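Local coordinates for teichoic acid biosynthesis protein F (Staphylococcus epidermidis, PDB 3L7I) that takes part in teichoic acid biosynthesis and carries, in its C-terminal region, a two-domain module of the GT-B glycosyltransferase class, at residues Glu358-Gly361 and Ser366-Pro369; Tyr371-Met376 and Gly399-Val404; Ser419-Asn424 and Leu431-Asn436; Ser604-Asn607 and Glu611-Leu614. All coordinates share one frame; numbering follows the deposited sequence.

Contact 1 (Glu358-Gly361 and Ser366-Pro369); sequences ESFG and SDSP
Ser359 holds OG between its backbone N and carbonyl carbon (chi1 60°), and Ser366 does likewise (chi1 72°), which leaves Ser359 OG 3.3 Å from Ser366 OG at the turn that joins strand 354-358 to helix 367-379. This is the first beta-to-alpha connection of a Rossmann-like parallel sheet in a GT-B fold. Ser359 OG lies 3.3 Å from Ser366 O, a weak hydrogen bond whose proton could also go to another acceptor; the carbonyl of Asn364 is one weak partner of that hydroxyl. Asn364 also donates through ND2 to Ser366 OG, tying both serines to the intervening loop. The Phe360 ring reaches toward the start of the helix: Ser366 OG sits near the ring plane at its edge, 3.9 Å from Phe360 CD2, and Asp367 crosses the ring at about a right angle, its CB 3.8 Å from Phe360 CE2. The Asp367 carboxylate is gripped from outside by a salt bridge to Arg511, while its OD1 takes Ser368 N at 2.9 Å in a nearly straight bond (172°) that arrives from above the carboxylate plane. On the first turn of the helix, Pro369 CG lies 3.8 Å from Ser359 CB. Pro369 CG is also 3.7 Å from Glu358 O.

Contact 2 (Tyr371-Met376 and Gly399-Val404); sequences YIYEYM and GSAEKV
Residues 371-376, with Tyr373 at the point of contact, are a helical run, seen in the backbone bonds from Tyr375 N to Tyr371 O (3.0 Å) and from Met376 N to Ile372 O (3.1 Å). Opposite them the chain winds through Gly399, at a positive phi of 93°, and Ser400 before straightening at Ala401 into the strand that begins at Glu402. A single side chain bridges the two. Tyr373 sets its CG anti to the backbone N (chi1 169°), which sends the ring away from the helix and places its hydroxyl against the bend. There Ala401 N donates to Tyr373 OH over 3.3 Å, and the N-H...O angle of 139° marks the bond as distinctly bent. The same hydroxyl is hydrogen-bonded to Pro398 O, its strongest polar partner, so the phenol oxygen is held by backbone groups from both flanks of Gly399 and Ser400. Ser400 N, although 3.4 Å from Tyr373 OH, is badly angled for it and donates instead to Gln377 OE1. Tyr373 OH also makes a van der Waals approach to Gly399 C at 3.6 Å. Apolar contact is modest: Ala401 CB approaches the ring obliquely, 3.8 Å from Tyr373 CZ. Trp387, on strand 384-389, meets the Tyr373 ring edge-to-face. Helix 367-379 is the crossover of a beta-alpha-beta unit between parallel strands 354-358 and 384-389, and Tyr373 extends its reach to the entry of edge strand 402-405: a helix packed on the parallel sheet, as in the Rossmann-like domains of the GT-B fold.

Contact 3 (Ser419-Asn424 and Leu431-Asn436); sequences SHWVSN and LNKKEN
Trp421 directs its CB toward the loop 431-436, and with CG anti to the carbonyl carbon (chi1 -55°) the indole extends across to Lys433, six-membered ring foremost. Along its benzo rim, Trp421 CE3 comes first, 3.8 Å from Lys433 CG. Trp421 CZ3 is nearer, 3.5 Å from the same Lys433 CG. At the far end, Trp421 CH2 has Lys433 CB at 3.5 Å, and Leu431 CB reaches Trp421 CH2 obliquely at 4.1 Å. Turning back toward the pyrrole, Trp421 CZ2 lies 3.7 Å from the carbonyl oxygen Asn432 O, which approaches obliquely. Lys433 CG makes a CH-pi contact over one face of the six-membered ring of Trp421, 20° off the normal through its centroid. Trp421 belongs to strand 418-423 of the parallel sheet in this Rossmann-like domain and shares backbone bonds with Thr438 and Ile440 of the adjacent strand 438-441; the loop carrying Lys433 links those two strands without a helix. From the CB-CG bond outward the lysine chain is bent at chi2, chi3 and chi4; its aliphatic root lies against the indole while its end leads away. There NZ forms a salt bridge with Asp480 and a hydrogen bond with Gln437 O. Leu431, past the indole tip, also packs on Tyr411, Tyr412 and Tyr415 of helix 409-417.

Contact 4 (Ser604-Asn607 and Glu611-Leu614); sequences SNYN and ELFL
Polar contact between the segments rests on one bond: Tyr606 OH donates to Glu611 OE1 over 2.7 Å, meeting that oxygen nearly along its C-O axis. The acid and the phenol cross at about a right angle, their carboxylate and ring planes 49° apart, and OE1 sits near the plane of the Tyr606 ring at its edge. Glu611 extends straight beyond CG to deliver the carboxylate, whose other oxygen, OE2, is hydrogen-bonded to Tyr524 OH. One carboxylate therefore links two tyrosine hydroxyls, which would limit its rotation. The residues lie where edge strand 600-602 of the second parallel sheet, in the C-terminal Rossmann-like domain of the GT-B fold, gives way to helix 609-614; that helix leads on to strand 618-621, beyond two intervening strands. Apolar contact comes from Leu612. Tyr606 keeps its CG anti to the backbone N (chi1 -168°), laying the ring obliquely across the leucine: Leu612 CG is 3.6 Å from Tyr606 CD1, and Leu612 CD1 is 3.9 Å from Tyr606 CB. The other methyl, Leu612 CD2, makes a CH-pi contact over one face, 4.3 Å from the Tyr606 ring centroid and 22° off the normal, displaced toward the rim. Ile528 of helix 522-531 touches both Tyr606 and Glu611, and Leu532 just after that helix touches Tyr606 and Leu612.

How the contacts relate
Along the chain the four contacts follow in series, none nested or crossed. Contact 1 closes the short turn from strand 354-358 into helix 367-379; contact 2 opens on that same helix and spans strand 384-389 to reach the edge strand 402-405. Contact 3 closes the loop after the central strand 418-423, where Asn424 OD1 takes Phe360 N of contact 1 at 2.8 Å. Ile372 of contact 2 also packs on Val422 there. These three gather around the seven-stranded sheet. Contact 4 lies in the other domain; its centre is about 15 Å from that of contact 1, and Asn607 O approaches Ser366 CB to 4.0 Å, a light packing touch across the domains.

Contact 1 (Glu358-Gly361 and Ser366-Pro369)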
loop_
_atom_site.group_PDB
_atom_site.type_symbol
_atom_site.label_atom_id
_atom_site.label_comp_id
_atom_site.label_asym_id
_atom_site.label_seq_id
_atom_site.Cartn_x
_atom_site.Cartn_y
_atom_site.Cartn_z
ATOM N N GLU A 358 37.274 10.096 -5.810
ATOM C CA GLU A 358 36.796 9.560 -7.062
ATOM C C GLU A 358 37.243 10.504 -8.135
ATOM O O GLU A 358 37.056 11.701 -8.027
ATOM C CB GLU A 358 35.286 9.475 -7.024
ATOM C CG GLU A 358 34.635 8.672 -8.116
ATOM C CD GLU A 358 33.109 8.866 -8.102
ATOM O OE1 GLU A 358 32.336 7.864 -8.194
ATOM O OE2 GLU A 358 32.679 10.048 -7.968
ATOM N N SER A 359 37.883 9.983 -9.164
ATOM C CA SER A 359 38.155 10.825 -10.316
ATOM C C SER A 359 37.397 10.363 -11.539
ATOM O O SER A 359 37.159 9.173 -11.734
ATOM C CB SER A 359 39.635 10.949 -10.626
ATOM O OG SER A 359 40.205 9.698 -10.897
ATOM N N PHE A 360 36.993 11.350 -12.332
ATOM C CA PHE A 360 36.123 11.153 -13.485
ATOM C C PHE A 360 34.958 10.173 -13.299
ATOM O O PHE A 360 34.737 9.286 -14.109
ATOM C CB PHE A 360 36.979 10.840 -14.684
ATOM C CG PHE A 360 37.997 11.897 -14.937
ATOM C CD1 PHE A 360 37.589 13.184 -15.281
ATOM C CD2 PHE A 360 39.359 11.627 -14.795
ATOM C CE1 PHE A 360 38.509 14.176 -15.518
ATOM C CE2 PHE A 360 40.308 12.619 -15.026
ATOM C CZ PHE A 360 39.887 13.898 -15.393
ATOM N N GLY A 361 34.221 10.362 -12.216
ATOM C CA GLY A 361 33.062 9.542 -11.955
ATOM C C GLY A 361 33.445 8.082 -11.851
ATOM O O GLY A 361 32.666 7.193 -12.213
ATOM N N SER A 366 43.296 8.424 -10.773
ATOM C CA SER A 366 44.033 9.416 -11.550
ATOM C C SER A 366 43.752 10.863 -11.150
ATOM O O SER A 366 43.040 11.144 -10.177
ATOM C CB SER A 366 43.723 9.263 -13.047
ATOM O OG SER A 366 42.402 9.712 -13.369
ATOM N N ASP A 367 44.331 11.772 -11.931
ATOM C CA ASP A 367 44.096 13.208 -11.816
ATOM C C ASP A 367 44.376 13.764 -10.438
ATOM O O ASP A 367 45.094 13.177 -9.649
ATOM C CB ASP A 367 42.684 13.602 -12.264
ATOM C CG ASP A 367 42.646 15.003 -12.900
ATOM O OD1 ASP A 367 42.095 15.946 -12.262
ATOM O OD2 ASP A 367 43.197 15.165 -14.026
ATOM N N SER A 368 43.789 14.914 -10.168
ATOM C CA SER A 368 44.054 15.648 -8.954
ATOM C C SER A 368 43.647 14.914 -7.675
ATOM O O SER A 368 44.308 15.058 -6.650
ATOM C CB SER A 368 43.392 17.018 -9.030
ATOM O OG SER A 368 44.258 17.940 -9.644
ATOM N N PRO A 369 42.548 14.144 -7.712
ATOM C CA PRO A 369 42.276 13.323 -6.525
ATOM C C PRO A 369 43.426 12.348 -6.217
ATOM O O PRO A 369 43.737 12.102 -5.034
ATOM C CB PRO A 369 41.018 12.555 -6.916
ATOM C CG PRO A 369 40.327 13.481 -7.852
ATOM C CD PRO A 369 41.425 14.129 -8.659
#

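Contact 2 (Tyr371-Met376 and Gly399-Val404)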
loop_
_atom_site.group_PDB
_atom_site.type_symbol
_atom_site.label_atom_id
_atom_site.label_comp_id
_atom_site.label_asym_id
_atom_site.label_seq_id
_atom_site.Cartn_x
_atom_site.Cartn_y
_atom_site.Cartn_z
ATOM N N TYR A 371 46.659 12.664 -6.646
ATOM C CA TYR A 371 47.762 13.345 -5.971
ATOM C C TYR A 371 47.411 13.853 -4.570
ATOM O O TYR A 371 48.260 13.838 -3.676
ATOM C CB TYR A 371 48.327 14.461 -6.850
ATOM C CG TYR A 371 49.037 13.906 -8.059
ATOM C CD1 TYR A 371 48.329 13.555 -9.201
ATOM C CD2 TYR A 371 50.414 13.698 -8.050
ATOM C CE1 TYR A 371 48.968 13.028 -10.299
ATOM C CE2 TYR A 371 51.061 13.174 -9.141
ATOM C CZ TYR A 371 50.332 12.837 -10.263
ATOM O OH TYR A 371 50.973 12.311 -11.358
ATOM N N ILE A 372 46.172 14.295 -4.373
ATOM C CA ILE A 372 45.739 14.685 -3.043
ATOM C C ILE A 372 45.910 13.459 -2.154
ATOM O O ILE A 372 46.462 13.554 -1.055
ATOM C CB ILE A 372 44.275 15.228 -3.027
ATOM C CG1 ILE A 372 44.198 16.563 -3.779
ATOM C CG2 ILE A 372 43.755 15.401 -1.598
ATOM C CD1 ILE A 372 42.770 17.091 -3.976
ATOM N N TYR A 373 45.491 12.306 -2.672
ATOM C CA TYR A 373 45.570 11.036 -1.942
ATOM C C TYR A 373 46.998 10.579 -1.669
ATOM O O TYR A 373 47.327 10.200 -0.541
ATOM C CB TYR A 373 44.819 9.926 -2.675
ATOM C CG TYR A 373 45.068 8.541 -2.127
ATOM C CD1 TYR A 373 44.585 8.170 -0.880
ATOM C CD2 TYR A 373 45.779 7.599 -2.862
ATOM C CE1 TYR A 373 44.800 6.897 -0.373
ATOM C CE2 TYR A 373 46.001 6.320 -2.370
ATOM C CZ TYR A 373 45.505 5.974 -1.123
ATOM O OH TYR A 373 45.717 4.709 -0.632
ATOM N N GLU A 374 47.854 10.612 -2.681
ATOM C CA GLU A 374 49.227 10.173 -2.462
ATOM C C GLU A 374 49.959 11.061 -1.439
ATOM O O GLU A 374 50.845 10.593 -0.701
ATOM C CB GLU A 374 49.980 10.048 -3.790
ATOM C CG GLU A 374 49.292 9.062 -4.733
ATOM C CD GLU A 374 50.148 8.620 -5.911
ATOM O OE1 GLU A 374 51.171 9.295 -6.175
ATOM O OE2 GLU A 374 49.787 7.604 -6.569
ATOM N N TYR A 375 49.579 12.334 -1.375
ATOM C CA TYR A 375 50.204 13.226 -0.421
ATOM C C TYR A 375 49.730 12.861 0.959
ATOM O O TYR A 375 50.514 12.808 1.891
ATOM C CB TYR A 375 49.863 14.684 -0.699
ATOM C CG TYR A 375 50.256 15.597 0.443
ATOM C CD1 TYR A 375 51.510 16.211 0.477
ATOM C CD2 TYR A 375 49.382 15.827 1.498
ATOM C CE1 TYR A 375 51.875 17.038 1.524
ATOM C CE2 TYR A 375 49.731 16.648 2.544
ATOM C CZ TYR A 375 50.976 17.250 2.554
ATOM O OH TYR A 375 51.301 18.065 3.609
ATOM N N MET A 376 48.440 12.609 1.100
ATOM C CA MET A 376 47.909 12.276 2.418
ATOM C C MET A 376 48.395 10.919 2.938
ATOM O O MET A 376 48.614 10.756 4.126
ATOM C CB MET A 376 46.386 12.372 2.434
ATOM C CG MET A 376 45.923 13.796 2.361
ATOM S SD MET A 376 44.170 13.947 2.627
ATOM C CE MET A 376 44.029 13.774 4.412
ATOM N N GLY A 399 48.760 2.023 -1.479
ATOM C CA GLY A 399 48.511 2.535 -0.141
ATOM C C GLY A 399 47.406 1.840 0.635
ATOM O O GLY A 399 47.011 0.720 0.304
ATOM N N SER A 400 46.891 2.516 1.660
ATOM C CA SER A 400 46.030 1.871 2.649
ATOM C C SER A 400 44.546 1.918 2.316
ATOM O O SER A 400 43.720 1.479 3.112
ATOM C CB SER A 400 46.242 2.510 4.021
ATOM O OG SER A 400 45.773 3.851 4.031
ATOM N N ALA A 401 44.199 2.456 1.156
ATOM C CA ALA A 401 42.791 2.673 0.834
ATOM C C ALA A 401 42.071 1.365 0.550
ATOM O O ALA A 401 42.684 0.410 0.047
ATOM C CB ALA A 401 42.658 3.615 -0.356
ATOM N N GLU A 402 40.782 1.321 0.891
ATOM C CA GLU A 402 39.928 0.238 0.436
ATOM C C GLU A 402 39.122 0.783 -0.714
ATOM O O GLU A 402 38.838 1.985 -0.759
ATOM C CB GLU A 402 39.011 -0.268 1.542
ATOM C CG GLU A 402 38.528 0.802 2.481
ATOM C CD GLU A 402 37.254 0.399 3.247
ATOM O OE1 GLU A 402 37.374 -0.017 4.434
ATOM O OE2 GLU A 402 36.135 0.506 2.662
ATOM N N LYS A 403 38.773 -0.076 -1.666
ATOM C CA LYS A 403 37.978 0.391 -2.803
ATOM C C LYS A 403 36.536 -0.139 -2.864
ATOM O O LYS A 403 36.292 -1.307 -2.569
ATOM C CB LYS A 403 38.716 0.201 -4.143
ATOM C CG LYS A 403 39.824 -0.847 -4.217
ATOM C CD LYS A 403 40.688 -0.560 -5.430
ATOM C CE LYS A 403 41.645 -1.671 -5.748
ATOM N NZ LYS A 403 40.939 -2.902 -6.169
ATOM N N VAL A 404 35.592 0.734 -3.233
ATOM C CA VAL A 404 34.182 0.353 -3.388
ATOM C C VAL A 404 33.660 0.444 -4.827
ATOM O O VAL A 404 34.176 1.205 -5.645
ATOM C CB VAL A 404 33.282 1.249 -2.559
ATOM C CG1 VAL A 404 33.693 1.202 -1.120
ATOM C CG2 VAL A 404 33.364 2.661 -3.083
#

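Contact 3 (Ser419-Asn424 and Leu431-Asn436)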
loop_
_atom_site.group_PDB
_atom_site.type_symbol
_atom_site.label_atom_id
_atom_site.label_comp_id
_atom_site.label_asym_id
_atom_site.label_seq_id
_atom_site.Cartn_x
_atom_site.Cartn_y
_atom_site.Cartn_z
ATOM N N SER A 419 33.591 12.270 6.139
ATOM C CA SER A 419 33.578 13.658 6.567
ATOM C C SER A 419 34.007 14.534 5.404
ATOM O O SER A 419 33.706 15.730 5.378
ATOM C CB SER A 419 34.540 13.863 7.730
ATOM O OG SER A 419 35.866 13.698 7.271
ATOM N N HIS A 420 34.707 13.922 4.449
ATOM C CA HIS A 420 35.197 14.625 3.270
ATOM C C HIS A 420 35.058 13.862 1.954
ATOM O O HIS A 420 35.523 12.711 1.839
ATOM C CB HIS A 420 36.653 15.011 3.464
ATOM C CG HIS A 420 36.834 16.166 4.385
ATOM N ND1 HIS A 420 36.809 16.031 5.755
ATOM C CD2 HIS A 420 37.019 17.484 4.135
ATOM C CE1 HIS A 420 36.987 17.217 6.313
ATOM N NE2 HIS A 420 37.119 18.114 5.351
ATOM N N TRP A 421 34.418 14.520 0.972
ATOM C CA TRP A 421 34.408 14.077 -0.434
ATOM C C TRP A 421 35.462 14.814 -1.286
ATOM O O TRP A 421 35.512 16.054 -1.336
ATOM C CB TRP A 421 33.041 14.296 -1.100
ATOM C CG TRP A 421 31.871 13.708 -0.438
ATOM C CD1 TRP A 421 31.863 12.891 0.647
ATOM C CD2 TRP A 421 30.513 13.873 -0.830
ATOM N NE1 TRP A 421 30.572 12.554 0.975
ATOM C CE2 TRP A 421 29.727 13.143 0.077
ATOM C CE3 TRP A 421 29.882 14.588 -1.848
ATOM C CZ2 TRP A 421 28.346 13.100 -0.009
ATOM C CZ3 TRP A 421 28.511 14.546 -1.937
ATOM C CH2 TRP A 421 27.756 13.803 -1.027
ATOM N N VAL A 422 36.295 14.041 -1.967
ATOM C CA VAL A 422 37.284 14.595 -2.873
ATOM C C VAL A 422 37.021 14.096 -4.275
ATOM O O VAL A 422 37.011 12.875 -4.528
ATOM C CB VAL A 422 38.654 14.146 -2.482
ATOM C CG1 VAL A 422 39.598 14.457 -3.580
ATOM C CG2 VAL A 422 39.060 14.849 -1.206
ATOM N N SER A 423 36.764 15.032 -5.188
ATOM C CA SER A 423 36.701 14.677 -6.603
ATOM C C SER A 423 36.878 15.817 -7.620
ATOM O O SER A 423 36.903 17.007 -7.281
ATOM C CB SER A 423 35.452 13.825 -6.909
ATOM O OG SER A 423 34.267 14.594 -6.960
ATOM N N ASN A 424 36.996 15.403 -8.877
ATOM C CA ASN A 424 37.337 16.279 -9.974
ATOM C C ASN A 424 36.239 16.275 -11.038
ATOM O O ASN A 424 36.472 16.656 -12.194
ATOM C CB ASN A 424 38.621 15.794 -10.610
ATOM C CG ASN A 424 38.436 14.466 -11.289
ATOM O OD1 ASN A 424 37.496 13.741 -10.984
ATOM N ND2 ASN A 424 39.313 14.144 -12.229
ATOM N N LEU A 431 23.290 11.206 -4.183
ATOM C CA LEU A 431 24.138 11.205 -2.987
ATOM C C LEU A 431 23.816 12.422 -2.120
ATOM O O LEU A 431 23.505 13.496 -2.642
ATOM C CB LEU A 431 25.618 11.149 -3.357
ATOM C CG LEU A 431 26.039 9.735 -3.746
ATOM C CD1 LEU A 431 27.517 9.612 -4.084
ATOM C CD2 LEU A 431 25.681 8.810 -2.607
ATOM N N ASN A 432 23.866 12.257 -0.805
ATOM C CA ASN A 432 23.424 13.314 0.112
ATOM C C ASN A 432 24.551 14.062 0.789
ATOM O O ASN A 432 25.138 13.557 1.749
ATOM C CB ASN A 432 22.541 12.723 1.211
ATOM C CG ASN A 432 21.199 12.273 0.697
ATOM O OD1 ASN A 432 20.558 12.966 -0.122
ATOM N ND2 ASN A 432 20.753 11.106 1.167
ATOM N N LYS A 433 24.843 15.273 0.334
ATOM C CA LYS A 433 25.922 16.032 0.962
ATOM C C LYS A 433 25.414 16.826 2.155
ATOM O O LYS A 433 24.808 17.892 1.994
ATOM C CB LYS A 433 26.636 16.953 -0.019
ATOM C CG LYS A 433 28.086 17.102 0.355
ATOM C CD LYS A 433 28.460 18.558 0.532
ATOM C CE LYS A 433 27.651 19.265 1.612
ATOM N NZ LYS A 433 28.495 20.226 2.360
ATOM N N LYS A 434 25.647 16.304 3.353
ATOM C CA LYS A 434 25.077 16.914 4.543
ATOM C C LYS A 434 25.962 18.048 5.099
ATOM O O LYS A 434 27.154 18.150 4.739
ATOM C CB LYS A 434 24.855 15.853 5.606
ATOM C CG LYS A 434 24.616 14.483 5.065
ATOM C CD LYS A 434 24.707 13.511 6.221
ATOM C CE LYS A 434 24.666 12.075 5.755
ATOM N NZ LYS A 434 25.973 11.528 5.296
ATOM N N GLU A 435 25.358 18.881 5.960
ATOM C CA GLU A 435 26.006 20.013 6.632
ATOM C C GLU A 435 27.282 19.529 7.290
ATOM O O GLU A 435 28.282 20.226 7.405
ATOM C CB GLU A 435 25.075 20.511 7.733
ATOM C CG GLU A 435 24.939 22.013 7.840
ATOM C CD GLU A 435 23.873 22.559 6.891
ATOM O OE1 GLU A 435 22.733 22.016 6.891
ATOM O OE2 GLU A 435 24.171 23.533 6.144
ATOM N N ASN A 436 27.176 18.295 7.742
ATOM C CA ASN A 436 28.176 17.549 8.448
ATOM C C ASN A 436 29.454 17.323 7.641
ATOM O O ASN A 436 30.538 17.218 8.210
ATOM C CB ASN A 436 27.542 16.191 8.715
ATOM C CG ASN A 436 27.934 15.626 10.030
ATOM O OD1 ASN A 436 28.354 16.357 10.917
ATOM N ND2 ASN A 436 27.797 14.314 10.183
#

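Contact 4 (Ser604-Asn607 and Glu611-Leu614)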
loop_
_atom_site.group_PDB
_atom_site.type_symbol
_atom_site.label_atom_id
_atom_site.label_comp_id
_atom_site.label_asym_id
_atom_site.label_seq_id
_atom_site.Cartn_x
_atom_site.Cartn_y
_atom_site.Cartn_z
ATOM N N SER A 604 46.974 6.325 -25.621
ATOM C CA SER A 604 45.626 6.791 -25.279
ATOM C C SER A 604 45.110 6.184 -23.995
ATOM O O SER A 604 44.240 6.752 -23.344
ATOM C CB SER A 604 44.643 6.436 -26.390
ATOM O OG SER A 604 45.084 6.914 -27.642
ATOM N N ASN A 605 45.640 5.024 -23.638
ATOM C CA ASN A 605 45.244 4.369 -22.403
ATOM C C ASN A 605 46.131 4.655 -21.201
ATOM O O ASN A 605 45.829 4.214 -20.099
ATOM C CB ASN A 605 45.139 2.867 -22.621
ATOM C CG ASN A 605 44.022 2.511 -23.563
ATOM O OD1 ASN A 605 42.906 3.054 -23.463
ATOM N ND2 ASN A 605 44.306 1.601 -24.500
ATOM N N TYR A 606 47.215 5.392 -21.400
ATOM C CA TYR A 606 48.191 5.592 -20.334
ATOM C C TYR A 606 47.528 6.217 -19.100
ATOM O O TYR A 606 46.795 7.183 -19.228
ATOM C CB TYR A 606 49.341 6.453 -20.858
ATOM C CG TYR A 606 50.541 6.509 -19.953
ATOM C CD1 TYR A 606 50.774 7.613 -19.138
ATOM C CD2 TYR A 606 51.444 5.457 -19.913
ATOM C CE1 TYR A 606 51.877 7.662 -18.301
ATOM C CE2 TYR A 606 52.546 5.489 -19.078
ATOM C CZ TYR A 606 52.760 6.592 -18.274
ATOM O OH TYR A 606 53.861 6.609 -17.447
ATOM N N ASN A 607 47.755 5.657 -17.913
ATOM C CA ASN A 607 47.037 6.102 -16.708
ATOM C C ASN A 607 47.168 7.596 -16.452
ATOM O O ASN A 607 46.213 8.263 -16.073
ATOM C CB ASN A 607 47.542 5.362 -15.466
ATOM C CG ASN A 607 47.802 3.879 -15.723
ATOM O OD1 ASN A 607 47.419 3.339 -16.768
ATOM N ND2 ASN A 607 48.454 3.211 -14.761
ATOM N N GLU A 611 52.596 12.811 -16.600
ATOM C CA GLU A 611 53.821 12.116 -16.934
ATOM C C GLU A 611 54.078 12.194 -18.433
ATOM O O GLU A 611 55.211 12.400 -18.856
ATOM C CB GLU A 611 53.775 10.664 -16.448
ATOM C CG GLU A 611 53.700 10.554 -14.933
ATOM C CD GLU A 611 53.780 9.139 -14.436
ATOM O OE1 GLU A 611 53.630 8.212 -15.258
ATOM O OE2 GLU A 611 53.989 8.949 -13.217
ATOM N N LEU A 612 53.037 12.058 -19.245
ATOM C CA LEU A 612 53.243 12.190 -20.676
ATOM C C LEU A 612 53.751 13.608 -21.032
ATOM O O LEU A 612 54.620 13.771 -21.904
ATOM C CB LEU A 612 51.997 11.792 -21.465
ATOM C CG LEU A 612 51.665 10.296 -21.417
ATOM C CD1 LEU A 612 50.358 9.962 -22.153
ATOM C CD2 LEU A 612 52.819 9.493 -21.970
ATOM N N PHE A 613 53.256 14.636 -20.344
ATOM C CA PHE A 613 53.776 15.979 -20.615
ATOM C C PHE A 613 55.250 16.057 -20.267
ATOM O O PHE A 613 56.053 16.553 -21.058
ATOM C CB PHE A 613 53.017 17.077 -19.852
ATOM C CG PHE A 613 51.586 17.216 -20.251
ATOM C CD1 PHE A 613 51.201 17.045 -21.568
ATOM C CD2 PHE A 613 50.628 17.527 -19.313
ATOM C CE1 PHE A 613 49.882 17.161 -21.935
ATOM C CE2 PHE A 613 49.311 17.651 -19.679
ATOM C CZ PHE A 613 48.937 17.470 -20.991
ATOM N N LEU A 614 55.595 15.579 -19.071
ATOM C CA LEU A 614 56.961 15.680 -18.552
ATOM C C LEU A 614 57.990 15.206 -19.570
ATOM O O LEU A 614 59.023 15.829 -19.755
ATOM C CB LEU A 614 57.116 14.873 -17.269
ATOM C CG LEU A 614 56.712 15.574 -15.977
ATOM C CD1 LEU A 614 57.281 14.819 -14.796
ATOM C CD2 LEU A 614 57.207 17.013 -15.964
#